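Long-range contacts in stress-induced-phosphoprotein 1 (Caenorhabditis elegans, PDB 4GCN), which binds Hsp90 and inhibits its ATPase, forms a complex with Hsp70 and Hsp90, and acts in gonad development, longevity and thermotolerance: residues 22-27 / 52-57; 44-49 / 83-88; 14-19 / 29-34. All blocks are in the same frame, centred on the assembly; numbering follows the deposited sequence.

Contact 1. Residues 22-27 / 52-57; sequences KDFEKA and YFEEKK
Lys22 NZ is the best-held polar atom here, and two bonds grip it. One is a salt bridge to Glu54 OE2 at 2.8 Å, which engages the syn lone pair of that oxygen. The other runs to a water 3.1 Å from Lys22 NZ, and the same water donates to Glu54 OE1, so ammonium and carboxylate are joined twice, once directly and once through solvent. Bends at chi2 (71°) and chi4 (131°) curl the lysine chain until it meets Glu54 nearly at a right angle.

Next to this polar link lies Phe24. Glu54 leaves its helix with CG anti to the backbone N (chi1 -163°) and continues extended, running at about a right angle to the Phe24 side chain, with its CG 3.6 Å from Phe24 CZ and OE2 at the ring's edge. Glu55 CG packs nearer the root of the ring, 3.8 Å from Phe24 CD2. The carbonyl oxygen of Lys22 sits over the centre of one ring face. Tyr19 of helix 3-20 touches both Phe24 and Glu54.

The Glu55 carboxylate is held by His28, which bonds OE2, and by Lys57, whose NZ is 3.6 Å from Glu55 OE1. Glu25 OE2 approaches that same Glu55 OE1 to 4.2 Å, a like-charge proximity that the lysine probably softens.

Both segments are built around helix ends. Lys22 and Lys56 have positive phi in Schellman motifs, and Asp23 caps the following helix by accepting from Lys26 N. The contact therefore joins two interhelical turns of successive predicted repeats, an arrangement typical of the tetratricopeptide-repeat (TPR) solenoid.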
loop_
_atom_site.group_PDB
_atom_site.type_symbol
_atom_site.label_atom_id
_atom_site.label_comp_id
_atom_site.label_asym_id
_atom_site.label_seq_id
_atom_site.Cartn_x
_atom_site.Cartn_y
_atom_site.Cartn_z
ATOM N N LYS A 22 -12.607 -12.046 -2.554
ATOM C CA LYS A 22 -12.482 -11.992 -1.115
ATOM C C LYS A 22 -11.864 -13.255 -0.566
ATOM O O LYS A 22 -12.130 -13.634 0.584
ATOM C CB LYS A 22 -13.838 -11.760 -0.449
ATOM C CG LYS A 22 -14.181 -10.347 -0.117
ATOM C CD LYS A 22 -14.474 -9.466 -1.271
ATOM C CE LYS A 22 -15.441 -8.338 -0.849
ATOM N NZ LYS A 22 -14.831 -7.045 -1.345
ATOM N N ASP A 23 -10.988 -13.871 -1.351
ATOM C CA ASP A 23 -10.207 -14.951 -0.867
ATOM C C ASP A 23 -8.881 -14.369 -0.447
ATOM O O ASP A 23 -7.901 -14.399 -1.198
ATOM C CB ASP A 23 -9.975 -15.989 -1.932
ATOM C CG ASP A 23 -9.309 -17.225 -1.381
ATOM O OD1 ASP A 23 -8.628 -17.142 -0.327
ATOM O OD2 ASP A 23 -9.441 -18.252 -2.042
ATOM N N PHE A 24 -8.849 -13.825 0.751
ATOM C CA PHE A 24 -7.656 -13.090 1.166
ATOM C C PHE A 24 -6.400 -13.926 1.391
ATOM O O PHE A 24 -5.280 -13.445 1.126
ATOM C CB PHE A 24 -7.923 -12.198 2.385
ATOM C CG PHE A 24 -9.129 -11.283 2.225
ATOM C CD1 PHE A 24 -9.241 -10.461 1.163
ATOM C CD2 PHE A 24 -10.142 -11.274 3.171
ATOM C CE1 PHE A 24 -10.346 -9.613 1.017
ATOM C CE2 PHE A 24 -11.244 -10.456 3.025
ATOM C CZ PHE A 24 -11.332 -9.623 1.933
ATOM N N GLU A 25 -6.562 -15.144 1.882
ATOM C CA GLU A 25 -5.424 -16.061 2.079
ATOM C C GLU A 25 -4.663 -16.347 0.778
ATOM O O GLU A 25 -3.435 -16.240 0.707
ATOM C CB GLU A 25 -5.906 -17.397 2.686
ATOM C CG GLU A 25 -6.305 -17.332 4.148
ATOM C CD GLU A 25 -7.573 -16.525 4.423
ATOM O OE1 GLU A 25 -8.497 -16.507 3.555
ATOM O OE2 GLU A 25 -7.624 -15.900 5.518
ATOM N N LYS A 26 -5.406 -16.706 -0.254
ATOM C CA LYS A 26 -4.871 -17.016 -1.584
ATOM C C LYS A 26 -4.257 -15.751 -2.205
ATOM O O LYS A 26 -3.210 -15.829 -2.890
ATOM C CB LYS A 26 -6.030 -17.604 -2.455
ATOM C CG LYS A 26 -5.857 -17.873 -3.956
ATOM C CD LYS A 26 -7.216 -18.255 -4.649
ATOM C CE LYS A 26 -7.273 -18.201 -6.204
ATOM N NZ LYS A 26 -8.385 -17.462 -6.987
ATOM N N ALA A 27 -4.857 -14.594 -1.928
ATOM C CA ALA A 27 -4.340 -13.308 -2.471
ATOM C C ALA A 27 -2.955 -13.093 -1.943
ATOM O O ALA A 27 -2.061 -12.781 -2.706
ATOM C CB ALA A 27 -5.220 -12.145 -2.100
ATOM N N TYR A 52 -4.519 -6.563 3.623
ATOM C CA TYR A 52 -4.488 -6.459 5.075
ATOM C C TYR A 52 -5.534 -5.500 5.616
ATOM O O TYR A 52 -6.156 -5.794 6.594
ATOM C CB TYR A 52 -3.113 -6.063 5.619
ATOM C CG TYR A 52 -2.058 -7.149 5.594
ATOM C CD1 TYR A 52 -2.318 -8.431 6.122
ATOM C CD2 TYR A 52 -0.802 -6.910 5.044
ATOM C CE1 TYR A 52 -1.329 -9.403 6.170
ATOM C CE2 TYR A 52 0.166 -7.876 5.042
ATOM C CZ TYR A 52 -0.106 -9.116 5.570
ATOM O OH TYR A 52 0.860 -10.059 5.506
ATOM N N PHE A 53 -5.753 -4.395 4.935
ATOM C CA PHE A 53 -6.716 -3.418 5.360
ATOM C C PHE A 53 -8.127 -4.016 5.342
ATOM O O PHE A 53 -8.862 -3.838 6.316
ATOM C CB PHE A 53 -6.655 -2.187 4.423
ATOM C CG PHE A 53 -7.475 -1.031 4.884
ATOM C CD1 PHE A 53 -6.895 -0.038 5.626
ATOM C CD2 PHE A 53 -8.813 -0.947 4.557
ATOM C CE1 PHE A 53 -7.642 1.031 6.055
ATOM C CE2 PHE A 53 -9.577 0.106 4.975
ATOM C CZ PHE A 53 -8.986 1.097 5.733
ATOM N N GLU A 54 -8.468 -4.752 4.285
ATOM C CA GLU A 54 -9.817 -5.391 4.210
ATOM C C GLU A 54 -9.981 -6.480 5.242
ATOM O O GLU A 54 -11.101 -6.677 5.691
ATOM C CB GLU A 54 -10.238 -5.898 2.808
ATOM C CG GLU A 54 -11.748 -6.154 2.701
ATOM C CD GLU A 54 -12.316 -6.238 1.288
ATOM O OE1 GLU A 54 -11.631 -5.805 0.348
ATOM O OE2 GLU A 54 -13.484 -6.727 1.097
ATOM N N GLU A 55 -8.882 -7.128 5.652
ATOM C CA GLU A 55 -8.865 -8.122 6.721
ATOM C C GLU A 55 -8.924 -7.535 8.123
ATOM O O GLU A 55 -8.967 -8.287 9.124
ATOM C CB GLU A 55 -7.545 -8.925 6.632
ATOM C CG GLU A 55 -7.473 -9.932 5.503
ATOM C CD GLU A 55 -6.164 -10.714 5.531
ATOM O OE1 GLU A 55 -6.196 -11.911 5.848
ATOM O OE2 GLU A 55 -5.108 -10.131 5.294
ATOM N N LYS A 56 -8.847 -6.218 8.206
ATOM C CA LYS A 56 -8.756 -5.477 9.461
ATOM C C LYS A 56 -7.436 -5.749 10.212
ATOM O O LYS A 56 -7.363 -5.602 11.432
ATOM C CB LYS A 56 -9.972 -5.741 10.349
ATOM C CG LYS A 56 -11.299 -5.344 9.753
ATOM C CD LYS A 56 -12.380 -5.613 10.779
ATOM C CE LYS A 56 -13.660 -4.864 10.509
ATOM N NZ LYS A 56 -14.120 -5.222 9.157
ATOM N N LYS A 57 -6.417 -6.166 9.469
ATOM C CA LYS A 57 -5.056 -6.288 10.002
ATOM C C LYS A 57 -4.390 -4.945 9.778
ATOM O O LYS A 57 -3.565 -4.802 8.891
ATOM C CB LYS A 57 -4.318 -7.445 9.273
ATOM C CG LYS A 57 -4.946 -8.799 9.613
ATOM C CD LYS A 57 -4.242 -9.997 9.019
ATOM C CE LYS A 57 -5.091 -11.217 9.300
ATOM N NZ LYS A 57 -4.388 -12.429 8.893
HETATM O O HOH W 1 -11.871 -7.292 -2.262
#

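Contact 2. Residues 44-49 / 83-88; sequences FYNNKA and AKAMSR
Segments 44-49 and 83-88, in the second and third predicted repeats of this N-terminal TPR domain, lie on helices 42-54 and 79-95, which run in the same direction. The segments are 22° from parallel with axes 10.5 Å apart, the relation of corresponding helices in neighbouring units of a TPR superhelix, whose concave groove such helices line.

Water does much of the polar joining. One molecule donates to Asn46 OD1 at 2.8 Å and accepts from Arg88 NH1, also at 2.8 Å, lying in the guanidinium plane. A second accepts from Asn46 ND2 at 3.1 Å and, weakly, from Lys84 NZ. The buried amide thus has water at both ends, and ND2 adds a weak bond to Leu81 O. Its torsion, with CG anti to the carbonyl carbon (chi1 -76°), aims it across the gap.

The direct contacts are van der Waals ones. Asn46 OD1 lies 3.3 Å from Ala85 CB, where the two helices come nearest, and Ala68 of helix 58-74 touches both residues. Lys84 passes obliquely across Asn46, and Ala49 CB rests 3.8 Å from Arg88 CD. The concave-face position of Lys84 and Arg88 is consistent with gripping the carboxylates of an EEVD-type tail, as in Hop TPR domains; the protein binds the MEEVD end of Hsp90.

The bend of Arg88 at chi3 (-67°) brings NH1 to 3.3 Å from Asn46 O, at an angle too poor for a hydrogen bond.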
loop_
_atom_site.group_PDB
_atom_site.type_symbol
_atom_site.label_atom_id
_atom_site.label_comp_id
_atom_site.label_asym_id
_atom_site.label_seq_id
_atom_site.Cartn_x
_atom_site.Cartn_y
_atom_site.Cartn_z
ATOM N N PHE A 44 3.301 -4.566 -5.568
ATOM C CA PHE A 44 3.007 -5.802 -4.783
ATOM C C PHE A 44 2.805 -5.472 -3.314
ATOM O O PHE A 44 2.002 -6.134 -2.611
ATOM C CB PHE A 44 4.093 -6.861 -4.944
ATOM C CG PHE A 44 4.468 -7.184 -6.362
ATOM C CD1 PHE A 44 3.564 -7.024 -7.432
ATOM C CD2 PHE A 44 5.751 -7.650 -6.647
ATOM C CE1 PHE A 44 3.953 -7.301 -8.731
ATOM C CE2 PHE A 44 6.131 -7.937 -7.919
ATOM C CZ PHE A 44 5.254 -7.737 -8.976
ATOM N N TYR A 45 3.596 -4.511 -2.835
ATOM C CA TYR A 45 3.536 -4.049 -1.436
ATOM C C TYR A 45 2.269 -3.274 -1.147
ATOM O O TYR A 45 1.558 -3.577 -0.134
ATOM C CB TYR A 45 4.786 -3.269 -1.069
ATOM C CG TYR A 45 6.037 -4.046 -1.262
ATOM C CD1 TYR A 45 6.527 -4.893 -0.269
ATOM C CD2 TYR A 45 6.776 -3.926 -2.405
ATOM C CE1 TYR A 45 7.716 -5.584 -0.422
ATOM C CE2 TYR A 45 7.960 -4.617 -2.556
ATOM C CZ TYR A 45 8.419 -5.457 -1.557
ATOM O OH TYR A 45 9.574 -6.151 -1.716
ATOM N N ASN A 46 1.840 -2.473 -2.115
ATOM C CA ASN A 46 0.597 -1.780 -1.990
ATOM C C ASN A 46 -0.555 -2.779 -2.065
ATOM O O ASN A 46 -1.519 -2.607 -1.326
ATOM C CB ASN A 46 0.370 -0.680 -3.046
ATOM C CG ASN A 46 1.182 0.608 -2.797
ATOM O OD1 ASN A 46 1.535 0.913 -1.669
ATOM N ND2 ASN A 46 1.453 1.386 -3.883
ATOM N N ASN A 47 -0.485 -3.792 -2.954
ATOM C CA ASN A 47 -1.626 -4.727 -3.063
ATOM C C ASN A 47 -1.723 -5.562 -1.792
ATOM O O ASN A 47 -2.786 -5.777 -1.290
ATOM C CB ASN A 47 -1.474 -5.631 -4.286
ATOM C CG ASN A 47 -1.761 -4.927 -5.603
ATOM O OD1 ASN A 47 -1.871 -5.586 -6.610
ATOM N ND2 ASN A 47 -1.888 -3.631 -5.605
ATOM N N LYS A 48 -0.607 -5.957 -1.185
ATOM C CA LYS A 48 -0.660 -6.678 0.071
ATOM C C LYS A 48 -1.249 -5.827 1.219
ATOM O O LYS A 48 -2.045 -6.318 2.004
ATOM C CB LYS A 48 0.710 -7.109 0.527
ATOM C CG LYS A 48 1.117 -8.433 -0.057
ATOM C CD LYS A 48 2.204 -9.096 0.721
ATOM C CE LYS A 48 1.875 -9.566 2.126
ATOM N NZ LYS A 48 1.477 -10.991 2.344
ATOM N N ALA A 49 -0.907 -4.548 1.237
ATOM C CA ALA A 49 -1.478 -3.578 2.185
ATOM C C ALA A 49 -2.979 -3.479 2.081
ATOM O O ALA A 49 -3.678 -3.457 3.078
ATOM C CB ALA A 49 -0.773 -2.208 2.035
ATOM N N ALA A 83 2.726 8.178 -2.660
ATOM C CA ALA A 83 1.669 8.942 -1.981
ATOM C C ALA A 83 0.493 8.059 -1.576
ATOM O O ALA A 83 -0.045 8.218 -0.462
ATOM C CB ALA A 83 1.169 10.078 -2.870
ATOM N N LYS A 84 0.056 7.182 -2.484
ATOM C CA LYS A 84 -1.035 6.228 -2.185
ATOM C C LYS A 84 -0.696 5.352 -0.991
ATOM O O LYS A 84 -1.570 5.165 -0.158
ATOM C CB LYS A 84 -1.346 5.353 -3.350
ATOM C CG LYS A 84 -2.504 4.377 -3.090
ATOM C CD LYS A 84 -3.006 3.737 -4.399
ATOM C CE LYS A 84 -1.968 2.771 -5.017
ATOM N NZ LYS A 84 -2.386 2.288 -6.376
ATOM N N ALA A 85 0.549 4.871 -0.874
ATOM C CA ALA A 85 0.944 4.048 0.246
ATOM C C ALA A 85 0.789 4.848 1.518
ATOM O O ALA A 85 0.334 4.316 2.537
ATOM C CB ALA A 85 2.396 3.529 0.135
ATOM N N MET A 86 1.214 6.104 1.455
ATOM C CA MET A 86 1.170 7.005 2.607
ATOM C C MET A 86 -0.262 7.268 3.101
ATOM O O MET A 86 -0.538 7.152 4.292
ATOM C CB MET A 86 1.911 8.300 2.285
ATOM C CG MET A 86 3.413 8.077 2.210
ATOM S SD MET A 86 4.154 9.562 1.522
ATOM C CE MET A 86 5.921 9.168 1.727
ATOM N N SER A 87 -1.207 7.535 2.208
ATOM C CA SER A 87 -2.577 7.757 2.599
ATOM C C SER A 87 -3.200 6.480 3.140
ATOM O O SER A 87 -4.028 6.529 4.056
ATOM C CB SER A 87 -3.413 8.237 1.413
ATOM O OG SER A 87 -2.634 9.058 0.565
ATOM N N ARG A 88 -2.827 5.344 2.532
ATOM C CA ARG A 88 -3.364 4.056 3.007
ATOM C C ARG A 88 -2.930 3.821 4.437
ATOM O O ARG A 88 -3.724 3.401 5.297
ATOM C CB ARG A 88 -2.943 2.870 2.118
ATOM C CG ARG A 88 -3.526 1.548 2.668
ATOM C CD ARG A 88 -3.554 0.364 1.719
ATOM N NE ARG A 88 -4.478 0.569 0.595
ATOM C CZ ARG A 88 -4.091 0.557 -0.675
ATOM N NH1 ARG A 88 -2.795 0.421 -1.000
ATOM N NH2 ARG A 88 -5.007 0.705 -1.628
HETATM O O HOH W 2 0.424 0.627 -6.754
HETATM O O HOH W 3 -0.340 0.769 0.399
#

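Contact 3. Residues 14-19 / 29-34; sequences LGNAAY and VHYDKA
The two helices of the first predicted TPR repeat pack here as an antiparallel pair, their segment axes 8.4 Å apart and 160° between N-to-C directions, the helix-turn-helix hairpin of the family.

Leu14 CB sits squarely over one face of the His30 imidazole, 3.6 Å from the ring centroid and 9° off the normal, a textbook CH-pi contact. Its CD1 reaches farther along, toward CE1 of the same ring. His30 is also fixed by a hydrogen bond of its ND1 to Glu11, one turn earlier in helix 3-20.

Gly15 is where the backbones come closest, its CA 4.8 Å from that of His30. A CB here would fall 2.6 Å from Tyr31 CE1, a clash, so the closeness depends on glycine. Gly15 N lies 3.4 Å from His30 CB, and its CA makes a CH-pi contact over one face of the Tyr31 ring, offset toward the rim. Gly15 holds the eighth place of the predicted repeat, the characteristic small position of the TPR consensus.

Asn16 points its CB away from helix 24-37, yet its amide swings back: ND2 donates to Tyr31 OH over a short 2.6 Å, at 145°. The hydroxyl is almost in the amide plane, and ND2 meets the tyrosine at its edge, the two planes steeply inclined. The same nitrogen also bonds Asn47 OD1 of helix 42-54, so Asn16 ties this hairpin to the next repeat.

Tyr19 has CG anti to its backbone N, which carries the ring off toward Phe24 and Glu54, while its CB lies 3.8 Å from Tyr31 OH.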
loop_
_atom_site.group_PDB
_atom_site.type_symbol
_atom_site.label_atom_id
_atom_site.label_comp_id
_atom_site.label_asym_id
_atom_site.label_seq_id
_atom_site.Cartn_x
_atom_site.Cartn_y
_atom_site.Cartn_z
ATOM N N LEU A 14 -2.766 -13.140 -10.516
ATOM C CA LEU A 14 -3.417 -14.247 -9.818
ATOM C C LEU A 14 -3.851 -13.794 -8.424
ATOM O O LEU A 14 -4.938 -14.147 -7.912
ATOM C CB LEU A 14 -2.474 -15.478 -9.703
ATOM C CG LEU A 14 -2.041 -16.124 -11.040
ATOM C CD1 LEU A 14 -1.196 -17.375 -10.811
ATOM C CD2 LEU A 14 -3.234 -16.504 -11.895
ATOM N N GLY A 15 -2.983 -13.080 -7.748
ATOM C CA GLY A 15 -3.386 -12.467 -6.461
ATOM C C GLY A 15 -4.639 -11.564 -6.545
ATOM O O GLY A 15 -5.525 -11.621 -5.649
ATOM N N ASN A 16 -4.719 -10.722 -7.596
ATOM C CA ASN A 16 -5.842 -9.822 -7.797
ATOM C C ASN A 16 -7.095 -10.641 -8.002
ATOM O O ASN A 16 -8.125 -10.286 -7.525
ATOM C CB ASN A 16 -5.669 -8.910 -9.019
ATOM C CG ASN A 16 -4.566 -7.844 -8.892
ATOM O OD1 ASN A 16 -4.248 -7.182 -9.914
ATOM N ND2 ASN A 16 -3.948 -7.677 -7.739
ATOM N N ALA A 17 -7.018 -11.747 -8.719
ATOM C CA ALA A 17 -8.225 -12.555 -8.966
ATOM C C ALA A 17 -8.778 -13.182 -7.657
ATOM O O ALA A 17 -9.984 -13.252 -7.470
ATOM C CB ALA A 17 -7.998 -13.628 -10.066
ATOM N N ALA A 18 -7.886 -13.636 -6.771
ATOM C CA ALA A 18 -8.288 -14.100 -5.443
ATOM C C ALA A 18 -8.852 -12.916 -4.624
ATOM O O ALA A 18 -9.841 -13.042 -3.927
ATOM C CB ALA A 18 -7.108 -14.725 -4.720
ATOM N N TYR A 19 -8.165 -11.781 -4.684
ATOM C CA TYR A 19 -8.547 -10.617 -3.916
ATOM C C TYR A 19 -9.927 -10.169 -4.276
ATOM O O TYR A 19 -10.710 -9.858 -3.384
ATOM C CB TYR A 19 -7.577 -9.475 -4.133
ATOM C CG TYR A 19 -7.935 -8.166 -3.437
ATOM C CD1 TYR A 19 -8.122 -8.101 -2.062
ATOM C CD2 TYR A 19 -8.040 -6.978 -4.157
ATOM C CE1 TYR A 19 -8.418 -6.894 -1.413
ATOM C CE2 TYR A 19 -8.306 -5.770 -3.502
ATOM C CZ TYR A 19 -8.508 -5.749 -2.144
ATOM O OH TYR A 19 -8.823 -4.586 -1.528
ATOM N N VAL A 29 -0.842 -15.391 -0.766
ATOM C CA VAL A 29 0.037 -16.465 -1.342
ATOM C C VAL A 29 0.697 -15.985 -2.650
ATOM O O VAL A 29 1.932 -16.035 -2.827
ATOM C CB VAL A 29 -0.747 -17.775 -1.589
ATOM C CG1 VAL A 29 -0.025 -18.694 -2.591
ATOM C CG2 VAL A 29 -0.978 -18.527 -0.270
ATOM N N HIS A 30 -0.146 -15.500 -3.537
ATOM C CA HIS A 30 0.281 -15.019 -4.813
ATOM C C HIS A 30 1.086 -13.743 -4.764
ATOM O O HIS A 30 2.127 -13.597 -5.474
ATOM C CB HIS A 30 -0.937 -14.879 -5.701
ATOM C CG HIS A 30 -1.510 -16.237 -6.178
ATOM N ND1 HIS A 30 -0.768 -17.144 -6.915
ATOM C CD2 HIS A 30 -2.762 -16.795 -6.029
ATOM C CE1 HIS A 30 -1.536 -18.239 -7.185
ATOM N NE2 HIS A 30 -2.746 -18.040 -6.639
ATOM N N TYR A 31 0.656 -12.771 -3.943
ATOM C CA TYR A 31 1.406 -11.502 -3.853
ATOM C C TYR A 31 2.756 -11.786 -3.249
ATOM O O TYR A 31 3.734 -11.188 -3.617
ATOM C CB TYR A 31 0.637 -10.445 -3.051
ATOM C CG TYR A 31 -0.647 -9.885 -3.678
ATOM C CD1 TYR A 31 -0.750 -9.628 -5.028
ATOM C CD2 TYR A 31 -1.765 -9.611 -2.874
ATOM C CE1 TYR A 31 -1.932 -9.087 -5.593
ATOM C CE2 TYR A 31 -2.922 -9.132 -3.406
ATOM C CZ TYR A 31 -3.015 -8.854 -4.767
ATOM O OH TYR A 31 -4.159 -8.338 -5.281
ATOM N N ASP A 32 2.811 -12.747 -2.336
ATOM C CA ASP A 32 4.097 -13.141 -1.710
ATOM C C ASP A 32 5.017 -13.757 -2.748
ATOM O O ASP A 32 6.216 -13.499 -2.748
ATOM C CB ASP A 32 3.874 -14.163 -0.574
ATOM C CG ASP A 32 3.318 -13.497 0.729
ATOM O OD1 ASP A 32 3.332 -12.247 0.826
ATOM O OD2 ASP A 32 2.864 -14.230 1.614
ATOM N N LYS A 33 4.427 -14.572 -3.607
ATOM C CA LYS A 33 5.142 -15.154 -4.745
ATOM C C LYS A 33 5.643 -14.035 -5.683
ATOM O O LYS A 33 6.766 -14.093 -6.173
ATOM C CB LYS A 33 4.311 -16.210 -5.482
ATOM C CG LYS A 33 4.290 -17.557 -4.752
ATOM C CD LYS A 33 3.652 -18.634 -5.611
ATOM C CE LYS A 33 3.131 -19.783 -4.781
ATOM N NZ LYS A 33 2.644 -20.778 -5.768
ATOM N N ALA A 34 4.816 -13.021 -5.884
ATOM C CA ALA A 34 5.254 -11.858 -6.701
ATOM C C ALA A 34 6.505 -11.181 -6.128
ATOM O O ALA A 34 7.470 -10.917 -6.855
ATOM C CB ALA A 34 4.118 -10.854 -6.866
#

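Contact 2 is core, its centre about 1 Å from the chain's centre; the centres of contact 1, at the surface, and contact 3, partly buried, lie about 13 and 14 Å from it. Contacts 1 and 3 share helix 24-37, and contacts 1 and 2 share helix 42-54. Contact 3 closes the hairpin within one predicted repeat, while the other two join successive repeats. Chemistry follows place: direct charge pairing at the exposed turns, water bridges between the parallel helices, and aromatic packing over a glycine where antiparallel helices are tightest. Contacts 2 and 3 are tied directly by the salt bridge from Lys48 to Asp32, while Ala18 of contact 3 packs against Lys26 and Ala27 of contact 1.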